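Local coordinates for acetyl-CoA acetyltransferase A (Ascaris suum, PDB 6BJA), which catalyses the thiolase reaction as an acetyl-CoA C-acetyltransferase, reversibly joining acetyl groups of acetyl-CoA through a carbon-carbon bond, at the interface of chains A and B. Sequence-based numbering; all coordinates share one arbitrary frame. Chains: chain A/B, Acetyl-CoA acetyltransferase A.

Contact 1: the interface of chains A and B. Residues chain A 65-67, 129, 131, 151; chain B 66, 129, 131, 151.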
ATOM      1  N   SER A  65      13.709  12.159  -4.260  1.00 17.42           N
ATOM      2  CA  SER A  65      12.816  13.310  -4.346  1.00 17.41           C
ATOM      3  C   SER A  65      11.350  12.929  -4.190  1.00 17.47           C
ATOM      4  O   SER A  65      10.485  13.809  -4.194  1.00 18.13           O
ATOM      5  CB  SER A  65      13.031  14.011  -5.676  1.00 21.25           C
ATOM      6  OG  SER A  65      12.668  13.153  -6.746  1.00 26.39           O
ATOM      7  N   ALA A  66      11.046  11.636  -4.076  1.00 16.35           N
ATOM      8  CA  ALA A  66       9.636  11.214  -4.031  1.00 16.77           C
ATOM      9  C   ALA A  66       8.885  11.745  -2.812  1.00 17.12           C
ATOM     10  O   ALA A  66       9.298  11.554  -1.655  1.00 18.20           O
ATOM     11  CB  ALA A  66       9.529   9.699  -4.070  1.00 18.42           C
ATOM     12  N   GLY A  67       7.744  12.371  -3.090  1.00 19.88           N
ATOM     13  CA  GLY A  67       6.840  12.825  -2.052  1.00 20.02           C
ATOM     14  C   GLY A  67       7.150  14.205  -1.536  1.00 19.90           C
ATOM     15  O   GLY A  67       6.447  14.704  -0.659  1.00 21.87           O
ATOM     16  N   PRO A 129       9.867   7.183   0.737  1.00 18.05           N
ATOM     17  CA  PRO A 129       8.701   6.315   0.891  1.00 17.77           C
ATOM     18  C   PRO A 129       8.842   4.960   0.232  1.00 18.06           C
ATOM     19  O   PRO A 129       9.905   4.628  -0.282  1.00 18.50           O
ATOM     20  CB  PRO A 129       7.605   7.115   0.201  1.00 18.03           C
ATOM     21  CG  PRO A 129       8.344   7.733  -0.977  1.00 18.49           C
ATOM     22  CD  PRO A 129       9.698   8.126  -0.382  1.00 19.75           C
ATOM     23  N   TYR A 131       6.820   2.522  -2.762  1.00 18.79           N
ATOM     24  CA  TYR A 131       6.042   2.727  -3.973  1.00 19.21           C
ATOM     25  C   TYR A 131       5.052   1.597  -4.222  1.00 20.67           C
ATOM     26  O   TYR A 131       5.412   0.424  -4.182  1.00 21.48           O
ATOM     27  CB  TYR A 131       6.974   2.821  -5.191  1.00 17.93           C
ATOM     28  CG  TYR A 131       8.098   3.838  -5.105  1.00 17.34           C
ATOM     29  CD1 TYR A 131       7.882   5.094  -4.558  1.00 18.71           C
ATOM     30  CD2 TYR A 131       9.361   3.556  -5.623  1.00 18.50           C
ATOM     31  CE1 TYR A 131       8.884   6.029  -4.516  1.00 18.72           C
ATOM     32  CE2 TYR A 131      10.371   4.481  -5.586  1.00 18.49           C
ATOM     33  CZ  TYR A 131      10.124   5.725  -5.026  1.00 16.80           C
ATOM     34  OH  TYR A 131      11.116   6.675  -4.987  1.00 18.67           O
ATOM     35  N   ASP A 151      15.858   3.687  -5.881  1.00 18.17           N
ATOM     36  CA  ASP A 151      16.316   4.968  -6.408  1.00 15.67           C
ATOM     37  C   ASP A 151      17.606   5.475  -5.749  1.00 18.69           C
ATOM     38  O   ASP A 151      18.178   6.469  -6.195  1.00 21.32           O
ATOM     39  CB  ASP A 151      15.200   6.014  -6.245  1.00 16.79           C
ATOM     40  CG  ASP A 151      13.962   5.721  -7.108  1.00 17.57           C
ATOM     41  OD1 ASP A 151      14.070   4.969  -8.098  1.00 18.37           O
ATOM     42  OD2 ASP A 151      12.878   6.276  -6.800  1.00 18.71           O
TER
ATOM     43  N   ALA B  66      10.276   8.977  -9.372  1.00 16.35           N
ATOM     44  CA  ALA B  66      10.103   7.869  -8.418  1.00 16.77           C
ATOM     45  C   ALA B  66       9.991   6.504  -9.093  1.00 17.12           C
ATOM     46  O   ALA B  66       9.148   6.279  -9.980  1.00 18.20           O
ATOM     47  CB  ALA B  66       8.883   8.101  -7.543  1.00 18.42           C
ATOM     48  N   PRO B 129       4.150   6.368  -9.577  1.00 18.05           N
ATOM     49  CA  PRO B 129       3.513   5.493  -8.595  1.00 17.77           C
ATOM     50  C   PRO B 129       2.726   6.223  -7.528  1.00 18.06           C
ATOM     51  O   PRO B 129       2.577   7.439  -7.591  1.00 18.50           O
ATOM     52  CB  PRO B 129       4.706   4.786  -7.965  1.00 18.03           C
ATOM     53  CG  PRO B 129       5.749   5.892  -7.912  1.00 18.49           C
ATOM     54  CD  PRO B 129       5.561   6.626  -9.242  1.00 19.75           C
ATOM     55  N   TYR B 131       2.612   6.597  -3.188  1.00 18.79           N
ATOM     56  CA  TYR B 131       3.548   6.544  -2.075  1.00 19.21           C
ATOM     57  C   TYR B 131       2.887   6.078  -0.786  1.00 20.67           C
ATOM     58  O   TYR B 131       1.842   6.589  -0.393  1.00 21.48           O
ATOM     59  CB  TYR B 131       4.152   7.935  -1.826  1.00 17.93           C
ATOM     60  CG  TYR B 131       4.788   8.619  -3.023  1.00 17.34           C
ATOM     61  CD1 TYR B 131       5.564   7.905  -3.923  1.00 18.71           C
ATOM     62  CD2 TYR B 131       4.655   9.994  -3.217  1.00 18.50           C
ATOM     63  CE1 TYR B 131       6.174   8.528  -4.981  1.00 18.72           C
ATOM     64  CE2 TYR B 131       5.258  10.628  -4.271  1.00 18.49           C
ATOM     65  CZ  TYR B 131       6.021   9.884  -5.157  1.00 16.80           C
ATOM     66  OH  TYR B 131       6.646  10.497  -6.216  1.00 18.67           O
ATOM     67  N   ASP B 151       3.976  15.488  -6.630  1.00 18.17           N
ATOM     68  CA  ASP B 151       5.258  15.889  -7.199  1.00 15.67           C
ATOM     69  C   ASP B 151       5.139  16.514  -8.597  1.00 18.69           C
ATOM     70  O   ASP B 151       6.123  17.023  -9.132  1.00 21.32           O
ATOM     71  CB  ASP B 151       6.196  14.671  -7.250  1.00 16.79           C
ATOM     72  CG  ASP B 151       6.597  14.155  -5.859  1.00 17.57           C
ATOM     73  OD1 ASP B 151       6.493  14.911  -4.872  1.00 18.37           O
ATOM     74  OD2 ASP B 151       7.044  12.985  -5.766  1.00 18.71           O
TER
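The rings of A:Tyr131 and B:Tyr131 lie side by side across the two-fold axis, pointing the same way, and touch along their CD1-CE1 edges instead of stacking; the two CD1 atoms are 3.7 Å apart. One face of B:Tyr131 is turned to chain A: A:Pro129 CG sits over its CG-CD1 side, the methyl of A:Ala66 over its CE1-CZ rim at 3.7 Å from CE1, and A:Gly67 at the far rim, with its CA 3.5 Å from CE2. In the ring plane, the edge is met by CB of B:Ala66 from the same chain. A:Tyr131 is framed likewise, by B:Pro129 and B:Ala66 over a face and A:Ala66 at the edge. Each ring thus carries the partner's proline and alanine on one face and its own alanine at the edge, while the backbones of the two tyrosines form an antiparallel beta bridge.

Polar anchoring comes at the phenol tips. B:Tyr131 OH donates to carboxylate oxygen OD2 of B:Asp151 at 2.6 Å, arriving on the anti side and 27° out of the carboxylate plane. The same OD2 accepts the backbone N-H of A:Gly67 at 2.8 Å through its syn lone pair, in a nearly straight bond (175° at H). The two donors may stabilise negative charge on this carboxylate. With CG anti to the carbonyl carbon (chi1 -66°), B:Asp151 reaches from helix 147-153 to the phenol and the partner loop together. Beyond the CE1 atoms, on the two-fold axis, CB of A:Ala66 meets CB of B:Ala66 at 3.9 Å.

Contact 2: the interface of chains A and B. Residues chain A 150-151, 154-157; chain B 68-70, 75.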
ATOM      1  N   ARG A 150      15.584   1.137  -4.575  1.00 17.47           N
ATOM      2  CA  ARG A 150      15.412   1.283  -6.002  1.00 18.03           C
ATOM      3  C   ARG A 150      16.036   2.559  -6.565  1.00 17.51           C
ATOM      4  O   ARG A 150      16.673   2.524  -7.620  1.00 18.47           O
ATOM      5  CB  ARG A 150      13.930   1.229  -6.337  1.00 18.25           C
ATOM      6  CG  ARG A 150      13.593   1.560  -7.776  1.00 19.06           C
ATOM      7  CD  ARG A 150      14.203   0.587  -8.751  1.00 19.14           C
ATOM      8  NE  ARG A 150      13.732   0.906 -10.095  1.00 21.55           N
ATOM      9  CZ  ARG A 150      14.395   0.659 -11.225  1.00 22.96           C
ATOM     10  NH1 ARG A 150      15.596   0.095 -11.215  1.00 26.98           N
ATOM     11  NH2 ARG A 150      13.847   0.993 -12.381  1.00 26.77           N
ATOM     12  N   ASP A 151      15.858   3.687  -5.881  1.00 18.17           N
ATOM     13  CA  ASP A 151      16.316   4.968  -6.408  1.00 15.67           C
ATOM     14  C   ASP A 151      17.606   5.475  -5.749  1.00 18.69           C
ATOM     15  O   ASP A 151      18.178   6.469  -6.195  1.00 21.32           O
ATOM     16  CB  ASP A 151      15.200   6.014  -6.245  1.00 16.79           C
ATOM     17  CG  ASP A 151      13.962   5.721  -7.108  1.00 17.57           C
ATOM     18  OD1 ASP A 151      14.070   4.969  -8.098  1.00 18.37           O
ATOM     19  OD2 ASP A 151      12.878   6.276  -6.800  1.00 18.71           O
ATOM     20  N   MET A 154      20.794   0.830  -5.049  1.00 17.25           N
ATOM     21  CA  MET A 154      20.983  -0.184  -6.094  1.00 18.02           C
ATOM     22  C   MET A 154      21.523   0.447  -7.362  1.00 21.38           C
ATOM     23  O   MET A 154      20.984   1.442  -7.850  1.00 20.12           O
ATOM     24  CB  MET A 154      19.663  -0.882  -6.402  1.00 21.48           C
ATOM     25  CG  MET A 154      19.115  -1.748  -5.301  1.00 24.02           C
ATOM     26  SD  MET A 154      19.999  -3.333  -5.216  1.00 32.76           S
ATOM     27  CE  MET A 154      19.573  -4.092  -6.764  1.00 34.19           C
ATOM     28  N   ASP A 155      22.557  -0.144  -7.945  1.00 19.48           N
ATOM     29  CA  ASP A 155      22.964   0.303  -9.257  1.00 19.10           C
ATOM     30  C   ASP A 155      21.926  -0.166 -10.250  1.00 21.65           C
ATOM     31  O   ASP A 155      21.559  -1.339 -10.253  1.00 22.10           O
ATOM     32  CB  ASP A 155      24.335  -0.242  -9.639  1.00 20.08           C
ATOM     33  CG  ASP A 155      24.759   0.253 -11.000  1.00 24.32           C
ATOM     34  OD1 ASP A 155      24.327  -0.333 -12.006  1.00 26.65           O
ATOM     35  OD2 ASP A 155      25.480   1.269 -11.063  1.00 26.72           O
ATOM     36  N   SER A 156      21.474   0.742 -11.115  1.00 18.51           N
ATOM     37  CA  SER A 156      20.354   0.447 -12.000  1.00 19.80           C
ATOM     38  C   SER A 156      20.765  -0.149 -13.316  1.00 24.74           C
ATOM     39  O   SER A 156      19.903  -0.467 -14.134  1.00 28.70           O
ATOM     40  CB  SER A 156      19.568   1.723 -12.270  1.00 18.78           C
ATOM     41  OG  SER A 156      19.098   2.218 -11.050  1.00 25.25           O
ATOM     42  N   ILE A 157      22.066  -0.237 -13.554  1.00 20.49           N
ATOM     43  CA  ILE A 157      22.565  -0.810 -14.796  1.00 23.30           C
ATOM     44  C   ILE A 157      22.972  -2.250 -14.538  1.00 23.46           C
ATOM     45  O   ILE A 157      22.657  -3.134 -15.345  1.00 26.23           O
ATOM     46  CB  ILE A 157      23.729   0.029 -15.368  1.00 24.58           C
ATOM     47  CG1 ILE A 157      23.172   1.332 -15.959  1.00 31.40           C
ATOM     48  CG2 ILE A 157      24.480  -0.719 -16.457  1.00 29.71           C
ATOM     49  CD1 ILE A 157      23.601   2.548 -15.287  1.00 27.96           C
TER
ATOM     50  N   LEU B  68      12.232   4.930 -10.840  1.00 17.91           N
ATOM     51  CA  LEU B  68      12.917   4.769 -12.120  1.00 19.02           C
ATOM     52  C   LEU B  68      14.375   4.349 -11.997  1.00 18.39           C
ATOM     53  O   LEU B  68      15.020   4.055 -12.999  1.00 19.34           O
ATOM     54  CB  LEU B  68      12.852   6.059 -12.912  1.00 19.30           C
ATOM     55  CG  LEU B  68      11.440   6.627 -13.027  1.00 21.18           C
ATOM     56  CD1 LEU B  68      11.452   7.773 -14.018  1.00 21.59           C
ATOM     57  CD2 LEU B  68      10.444   5.548 -13.440  1.00 24.64           C
ATOM     58  N   GLY B  69      14.894   4.343 -10.779  1.00 18.16           N
ATOM     59  CA  GLY B  69      16.266   3.929 -10.557  1.00 17.05           C
ATOM     60  C   GLY B  69      17.194   5.099 -10.339  1.00 20.55           C
ATOM     61  O   GLY B  69      16.763   6.243 -10.247  1.00 23.38           O
ATOM     62  N   GLN B  70      18.485   4.810 -10.169  1.00 18.78           N
ATOM     63  CA  GLN B  70      19.482   5.863 -10.065  1.00 17.11           C
ATOM     64  C   GLN B  70      19.579   6.682 -11.346  1.00 19.95           C
ATOM     65  O   GLN B  70      19.662   6.112 -12.423  1.00 20.97           O
ATOM     66  CB  GLN B  70      20.870   5.268  -9.776  1.00 18.50           C
ATOM     67  CG  GLN B  70      21.022   4.697  -8.393  1.00 19.44           C
ATOM     68  CD  GLN B  70      22.432   4.198  -8.112  1.00 18.76           C
ATOM     69  OE1 GLN B  70      23.223   3.938  -9.024  1.00 20.25           O
ATOM     70  NE2 GLN B  70      22.751   4.070  -6.840  1.00 18.89           N
ATOM     71  N   GLN B  75      21.438   5.961 -17.085  1.00 15.22           N
ATOM     72  CA  GLN B  75      20.838   4.782 -17.679  1.00 16.19           C
ATOM     73  C   GLN B  75      20.626   4.996 -19.167  1.00 17.45           C
ATOM     74  O   GLN B  75      20.945   4.137 -19.980  1.00 17.23           O
ATOM     75  CB  GLN B  75      19.517   4.439 -17.005  1.00 15.34           C
ATOM     76  CG  GLN B  75      19.615   4.078 -15.535  1.00 17.60           C
ATOM     77  CD  GLN B  75      18.273   3.679 -14.986  1.00 19.31           C
ATOM     78  OE1 GLN B  75      17.608   2.783 -15.520  1.00 18.64           O
ATOM     79  NE2 GLN B  75      17.841   4.357 -13.935  1.00 19.45           N
TER
HETATM   80  O   HOH W   1      23.198   3.208 -11.590  1.00 23.65           O
HETATM   81  O   HOH W   2      17.892   8.337  -8.186  1.00 24.78           O
HETATM   82  O   HOH W   3      16.113   0.745 -14.377  1.00 33.09           O
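A:Ser156 packs against the side-chain amide of B:Gln75 where the 68-70 loop of one thiolase subunit meets the segment following helix 147-153 of the other. B:Gln75 rises from helix 72-79, and from CB its chain runs extended (chi2 -177°), carrying the amide alongside the serine. CG passes near A:Ser156 CB, and CD lies 3.6 Å from that same methylene carbon. At the tip the two amide atoms part company. NE2 turns back to its own loop, donating to the carbonyl O of B:Leu68 at 3.0 Å and to that of B:Gln70 at 2.9 Å; both acceptors lie close to the plane of the glutamine amide, although NE2 stands well above the carbonyl plane of B:Gln70. OE1 looks the other way, to water 3 at 2.8 Å, which in turn meets the guanidinium of A:Arg150 at its edge through NH1 and NH2.

By bracing these two carbonyls, B:Gln75 can act as a second-shell support for the loop N-H groups that address chain A. The backbone N of B:Gln70 donates to the hydroxyl OG of A:Ser156 at 2.8 Å; with OG anti to the carbonyl carbon (chi1 -60°), the hydroxyl faces the loop. The N-H of B:Gly69 goes to A:Asp151 OD1 at 2.9 Å, in a somewhat bent bond (152° at H) that meets this oxygen nearly along its C-O axis. That peptide nitrogen also lies 3.6 Å above one face of the A:Arg150 guanidinium, offset toward its rim.

Farther along, water 1 links OE1 of B:Gln70 to the backbone N of A:Ser156. On the chain A side, A:Asp155 OD1 accepts the backbone N of A:Ile157 at 2.7 Å, from above the carboxylate plane.

Contact 1 and contact 2 are neighbouring patches of one two-fold interface, their C-alpha centres about 14 Å apart, and each recurs with the chains exchanged. Helix 147-153 joins them through A:Asp151: one carboxylate oxygen belongs to contact 1 and the other to contact 2, while the loop 65-70 of the partner supplies atoms to both. The centre of contact 2 lies about 14 Å from A:His355 and from A:Cys383, against about 17 and 22 Å for contact 1. Dimer packing could therefore help order the surroundings of the catalytic residues, although neither patch reaches them directly. The deposited assembly is a tetramer.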